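Local coordinates for solute-binding periplasmic protein of iron/siderophore ABC transporter (Yersinia pestis, PDB 6B2X) that probably captures an iron-siderophore complex or related iron chelate in the periplasm and delivers it to an inner-membrane ABC transporter for import, at residues E56-G61 against P130-F135; P216-E221 against I275-G280. All coordinates share one frame; numbering follows the deposited sequence.

How the interactions relate
Interaction 1 comes first along the chain: strand 58-60 leaves, the chain passes through strand 81-85, which flanks it on its other edge, and through 111-112, and strand 132-136 returns to close the loop; 68 residues separate 56-61 from 130-135. Strand 159-162 and the long helices 168-182 and 186-207 follow before interaction 2 opens at P216. It closes when strand 275-280 pairs with strand 217-221, and 53 residues separate 216-221 from 275-280. The two loops therefore stand in series, neither nested nor crossed. Each ties together the middle of a separate sheet, one in each lobe. The centres of interaction 1 and interaction 2 lie about 36 Å apart, on opposite sides of the chain's centre.

Interaction 1: residues E56-G61 against P130-F135; sequences ERILLG and PDIAIF
D131 reaches across to the backbone of E56 and R57 at the start of a parallel strand pair, 58-60 beside 132-135, inside the N-terminal-half sheet of this periplasmic binding protein. Its CG sits anti to the carbonyl carbon, beside the backbone N, which carries OD2 of D131 within 2.8 Å of E56 N; that amide arrives on the anti side of the carboxylate with a nearly straight bond, 170° at the hydrogen. The amide of R57 adds a weak, bent bond to the same oxygen. The R57 chain bends at chi3, placing the guanidinium with one face over OD2 of D131, the two planes turned 61° apart. NH2 of R57 is 3.2 Å from OD1 of D131, but no N-H aims at it: this salt bridge works through charge alone, while NE of R57 is directed to the carbonyl of N129.

The backbone ladder starts with D131 N on R57 O at 2.8 Å. L59 N then binds I132 O, I134 N binds L59 O, and G61 N on I134 O ends it. On the face bearing I58, L60, I132 and I134, I58 CG1 lies alongside I132 CG2 at 3.7 Å. The other branch of I58, CG2, crosses toward CG1 of I134. L60 runs beside I134, touching it with CD2. The reverse face brings L59 CB against A133 CB at 3.9 Å. F135, packed against helix 147-154, turns its ring so that one face meets G61: G61 CA stands 4.0 Å from the F135 ring centroid, 20° off the normal, a CH-pi contact nearest CE2.

Interaction 2: residues P216-E221 against I275-G280; sequences PSVFIE and IYIASG
E221 N meets I277 O at 2.7 Å, and S279 N meets E221 O at 2.9 Å, the latter donor tilted 30° from the carbonyl plane; toward the C-terminal end of strand 217-221 the backbone bonds are short. The side chain of E221 is held as well. Its OE2 forms a salt bridge with R312, and its OE1 takes a weak hydrogen bond from Y276 OH, 2.8 Å away. The E221 chain is extended, CG anti to the backbone N (chi1 -154°), which lets the carboxylate come up at the phenol edge, near the ring plane, with its own plane turned 66° from the ring. This buried acid thus has a positive partner as well as the phenol, which would probably keep it ionised.

At the opposite end of the ladder I275 N binds S217 O. The two bonds between, F219 N to I275 O and I277 N to F219 O, are both weak, the first long and the second bent. S279 OG turns to H331 and to the amide of R223.

Apolar contacts fill in on both faces. On the face carrying F219, E221 and Y276, CE1 of Y276 sits at the edge of the F219 ring, 4.4 Å from F219 CD2. On the reverse face I220 crosses I277, its CD1 3.6 Å from I277 CG2, and V218 CG1 lies 3.9 Å from I277 CD1. Helices 340-350 and 239-245 cover this face through F346, F350, M239 and I243, and at the N-terminal end of the pair P216 CB rests on I275 CG1. A parallel pair within a mixed sheet, with helices over its V218, I220 and I277 face, fits the alpha/beta lobe of a periplasmic binding protein, here the C-terminal one.

Interaction 1: residues E56-G61 against P130-F135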
loop_
_atom_site.group_PDB
_atom_site.type_symbol
_atom_site.label_atom_id
_atom_site.label_comp_id
_atom_site.label_asym_id
_atom_site.label_seq_id
_atom_site.Cartn_x
_atom_site.Cartn_y
_atom_site.Cartn_z
ATOM N N GLU A 56 15.568 -19.418 -4.284
ATOM C CA GLU A 56 15.769 -18.711 -5.543
ATOM C C GLU A 56 14.529 -18.663 -6.418
ATOM O O GLU A 56 14.554 -17.980 -7.450
ATOM C CB GLU A 56 16.930 -19.325 -6.354
ATOM C CG GLU A 56 18.362 -19.120 -5.769
ATOM C CD GLU A 56 18.718 -17.649 -5.451
ATOM O OE1 GLU A 56 18.849 -16.838 -6.397
ATOM O OE2 GLU A 56 18.897 -17.313 -4.249
ATOM N N ARG A 57 13.448 -19.333 -6.038
ATOM C CA ARG A 57 12.224 -19.376 -6.838
ATOM C C ARG A 57 11.045 -19.022 -5.937
ATOM O O ARG A 57 10.560 -19.873 -5.190
ATOM C CB ARG A 57 12.045 -20.749 -7.485
ATOM C CG ARG A 57 13.113 -21.062 -8.555
ATOM C CD ARG A 57 12.878 -22.424 -9.210
ATOM N NE ARG A 57 13.108 -23.500 -8.247
ATOM C CZ ARG A 57 14.308 -23.962 -7.896
ATOM N NH1 ARG A 57 15.413 -23.464 -8.452
ATOM N NH2 ARG A 57 14.401 -24.936 -6.993
ATOM N N ILE A 58 10.575 -17.778 -6.020
ATOM C CA ILE A 58 9.510 -17.278 -5.152
ATOM C C ILE A 58 8.206 -17.180 -5.934
ATOM O O ILE A 58 8.150 -16.573 -7.016
ATOM C CB ILE A 58 9.878 -15.918 -4.534
ATOM C CG1 ILE A 58 11.080 -16.072 -3.581
ATOM C CG2 ILE A 58 8.697 -15.377 -3.749
ATOM C CD1 ILE A 58 12.021 -14.866 -3.576
ATOM N N LEU A 59 7.155 -17.744 -5.369
ATOM C CA LEU A 59 5.794 -17.601 -5.871
ATOM C C LEU A 59 5.091 -16.493 -5.097
ATOM O O LEU A 59 5.188 -16.441 -3.864
ATOM C CB LEU A 59 5.043 -18.914 -5.686
ATOM C CG LEU A 59 4.159 -19.503 -6.761
ATOM C CD1 LEU A 59 4.951 -19.702 -8.018
ATOM C CD2 LEU A 59 3.614 -20.825 -6.250
ATOM N N LEU A 60 4.377 -15.615 -5.805
ATOM C CA LEU A 60 3.625 -14.537 -5.161
ATOM C C LEU A 60 2.133 -14.793 -5.363
ATOM O O LEU A 60 1.591 -14.578 -6.456
ATOM C CB LEU A 60 4.043 -13.179 -5.700
ATOM C CG LEU A 60 5.517 -12.842 -5.501
ATOM C CD1 LEU A 60 5.752 -11.460 -6.007
ATOM C CD2 LEU A 60 5.935 -12.929 -4.033
ATOM N N GLY A 61 1.467 -15.228 -4.290
ATOM C CA GLY A 61 0.046 -15.535 -4.370
ATOM C C GLY A 61 -0.839 -14.318 -4.499
ATOM O O GLY A 61 -2.035 -14.454 -4.766
ATOM N N PRO A 130 8.745 -24.151 -7.054
ATOM C CA PRO A 130 9.073 -23.001 -6.199
ATOM C C PRO A 130 9.713 -23.433 -4.885
ATOM O O PRO A 130 9.368 -24.466 -4.308
ATOM C CB PRO A 130 7.706 -22.367 -5.937
ATOM C CG PRO A 130 6.783 -23.570 -5.884
ATOM C CD PRO A 130 7.337 -24.548 -6.917
ATOM N N ASP A 131 10.630 -22.599 -4.396
ATOM C CA ASP A 131 11.214 -22.823 -3.075
ATOM C C ASP A 131 10.324 -22.325 -1.955
ATOM O O ASP A 131 10.367 -22.866 -0.843
ATOM C CB ASP A 131 12.558 -22.130 -2.978
ATOM C CG ASP A 131 13.516 -22.665 -3.961
ATOM O OD1 ASP A 131 13.488 -23.908 -4.126
ATOM O OD2 ASP A 131 14.250 -21.863 -4.591
ATOM N N ILE A 132 9.522 -21.297 -2.222
ATOM C CA ILE A 132 8.706 -20.680 -1.184
ATOM C C ILE A 132 7.563 -19.933 -1.862
ATOM O O ILE A 132 7.624 -19.613 -3.046
ATOM C CB ILE A 132 9.583 -19.758 -0.295
ATOM C CG1 ILE A 132 8.939 -19.546 1.076
ATOM C CG2 ILE A 132 9.884 -18.444 -1.002
ATOM C CD1 ILE A 132 9.838 -18.820 2.060
ATOM N N ALA A 133 6.497 -19.674 -1.112
ATOM C CA ALA A 133 5.377 -18.892 -1.612
ATOM C C ALA A 133 4.991 -17.873 -0.558
ATOM O O ALA A 133 5.039 -18.164 0.642
ATOM C CB ALA A 133 4.174 -19.781 -1.957
ATOM N N ILE A 134 4.613 -16.680 -1.005
ATOM C CA ILE A 134 4.216 -15.602 -0.114
ATOM C C ILE A 134 2.756 -15.277 -0.368
ATOM O O ILE A 134 2.348 -15.074 -1.519
ATOM C CB ILE A 134 5.067 -14.342 -0.320
ATOM C CG1 ILE A 134 6.561 -14.665 -0.276
ATOM C CG2 ILE A 134 4.649 -13.282 0.701
ATOM C CD1 ILE A 134 7.018 -15.318 1.014
ATOM N N PHE A 135 1.977 -15.196 0.707
ATOM C CA PHE A 135 0.585 -14.774 0.649
ATOM C C PHE A 135 0.350 -13.654 1.661
ATOM O O PHE A 135 1.098 -13.493 2.636
ATOM C CB PHE A 135 -0.384 -15.961 0.924
ATOM C CG PHE A 135 -0.454 -16.977 -0.192
ATOM C CD1 PHE A 135 0.590 -17.869 -0.404
ATOM C CD2 PHE A 135 -1.559 -17.029 -1.038
ATOM C CE1 PHE A 135 0.541 -18.797 -1.436
ATOM C CE2 PHE A 135 -1.625 -17.960 -2.073
ATOM C CZ PHE A 135 -0.579 -18.847 -2.274
#

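Interaction 2: residues P216-E221 against I275-G280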
loop_
_atom_site.group_PDB
_atom_site.type_symbol
_atom_site.label_atom_id
_atom_site.label_comp_id
_atom_site.label_asym_id
_atom_site.label_seq_id
_atom_site.Cartn_x
_atom_site.Cartn_y
_atom_site.Cartn_z
ATOM N N PRO A 216 -7.502 17.173 13.963
ATOM C CA PRO A 216 -8.522 17.419 12.939
ATOM C C PRO A 216 -9.297 16.157 12.622
ATOM O O PRO A 216 -8.766 15.044 12.653
ATOM C CB PRO A 216 -7.706 17.890 11.732
ATOM C CG PRO A 216 -6.376 17.237 11.924
ATOM C CD PRO A 216 -6.140 17.279 13.407
ATOM N N SER A 217 -10.575 16.346 12.341
ATOM C CA SER A 217 -11.430 15.267 11.879
ATOM C C SER A 217 -11.104 14.957 10.422
ATOM O O SER A 217 -10.816 15.862 9.634
ATOM C CB SER A 217 -12.891 15.683 12.027
ATOM O OG SER A 217 -13.055 17.020 11.562
ATOM N N VAL A 218 -11.129 13.671 10.074
ATOM C CA VAL A 218 -10.658 13.194 8.775
ATOM C C VAL A 218 -11.622 12.145 8.265
ATOM O O VAL A 218 -11.996 11.231 9.007
ATOM C CB VAL A 218 -9.246 12.572 8.831
ATOM C CG1 VAL A 218 -8.779 12.192 7.413
ATOM C CG2 VAL A 218 -8.250 13.494 9.522
ATOM N N PHE A 219 -12.000 12.257 6.997
ATOM C CA PHE A 219 -12.654 11.162 6.302
ATOM C C PHE A 219 -11.853 10.880 5.048
ATOM O O PHE A 219 -11.570 11.792 4.263
ATOM C CB PHE A 219 -14.111 11.476 5.958
ATOM C CG PHE A 219 -14.805 10.384 5.172
ATOM C CD1 PHE A 219 -15.161 9.189 5.779
ATOM C CD2 PHE A 219 -15.106 10.563 3.825
ATOM C CE1 PHE A 219 -15.798 8.191 5.063
ATOM C CE2 PHE A 219 -15.745 9.571 3.103
ATOM C CZ PHE A 219 -16.097 8.385 3.721
ATOM N N ILE A 220 -11.435 9.633 4.904
ATOM C CA ILE A 220 -10.797 9.150 3.693
ATOM C C ILE A 220 -11.820 8.313 2.933
ATOM O O ILE A 220 -12.494 7.469 3.539
ATOM C CB ILE A 220 -9.517 8.357 4.008
ATOM C CG1 ILE A 220 -8.950 7.774 2.716
ATOM C CG2 ILE A 220 -9.793 7.240 5.024
ATOM C CD1 ILE A 220 -7.507 7.411 2.795
ATOM N N GLU A 221 -11.989 8.591 1.614
ATOM C CA GLU A 221 -12.867 7.801 0.745
ATOM C C GLU A 221 -12.035 6.810 -0.084
ATOM O O GLU A 221 -11.361 7.208 -1.040
ATOM C CB GLU A 221 -13.721 8.697 -0.151
ATOM C CG GLU A 221 -15.041 8.009 -0.576
ATOM C CD GLU A 221 -15.695 8.684 -1.755
ATOM O OE1 GLU A 221 -15.505 9.917 -1.893
ATOM O OE2 GLU A 221 -16.360 7.968 -2.540
ATOM N N ILE A 275 -10.480 17.756 7.293
ATOM C CA ILE A 275 -9.649 17.312 6.176
ATOM C C ILE A 275 -10.401 16.258 5.363
ATOM O O ILE A 275 -11.044 15.361 5.923
ATOM C CB ILE A 275 -8.296 16.752 6.668
ATOM C CG1 ILE A 275 -7.709 17.641 7.768
ATOM C CG2 ILE A 275 -7.308 16.616 5.512
ATOM C CD1 ILE A 275 -7.101 18.952 7.257
ATOM N N TYR A 276 -10.327 16.383 4.034
ATOM C CA TYR A 276 -10.882 15.409 3.101
ATOM C C TYR A 276 -9.760 14.715 2.333
ATOM O O TYR A 276 -8.777 15.356 1.930
ATOM C CB TYR A 276 -11.842 16.051 2.095
ATOM C CG TYR A 276 -12.365 15.021 1.122
ATOM C CD1 TYR A 276 -13.432 14.197 1.465
ATOM C CD2 TYR A 276 -11.754 14.819 -0.108
ATOM C CE1 TYR A 276 -13.907 13.228 0.590
ATOM C CE2 TYR A 276 -12.220 13.848 -0.989
ATOM C CZ TYR A 276 -13.299 13.056 -0.635
ATOM O OH TYR A 276 -13.762 12.078 -1.505
ATOM N N ILE A 277 -9.927 13.405 2.116
ATOM C CA ILE A 277 -8.887 12.558 1.533
ATOM C C ILE A 277 -9.533 11.461 0.705
ATOM O O ILE A 277 -10.313 10.664 1.230
ATOM C CB ILE A 277 -7.981 11.919 2.607
ATOM C CG1 ILE A 277 -7.188 12.969 3.405
ATOM C CG2 ILE A 277 -7.031 10.910 1.936
ATOM C CD1 ILE A 277 -6.209 12.365 4.442
ATOM N N ALA A 278 -9.212 11.400 -0.589
ATOM C CA ALA A 278 -9.720 10.363 -1.481
ATOM C C ALA A 278 -8.569 9.497 -1.984
ATOM O O ALA A 278 -7.467 9.993 -2.243
ATOM C CB ALA A 278 -10.461 10.977 -2.666
ATOM N N SER A 279 -8.819 8.202 -2.123
ATOM C CA SER A 279 -7.789 7.292 -2.587
ATOM C C SER A 279 -8.188 6.699 -3.930
ATOM O O SER A 279 -9.366 6.427 -4.184
ATOM C CB SER A 279 -7.515 6.176 -1.575
ATOM O OG SER A 279 -8.289 5.015 -1.840
ATOM N N GLY A 280 -7.195 6.496 -4.779
ATOM C CA GLY A 280 -7.415 5.835 -6.047
ATOM C C GLY A 280 -6.092 5.609 -6.733
ATOM O O GLY A 280 -5.078 6.209 -6.372
#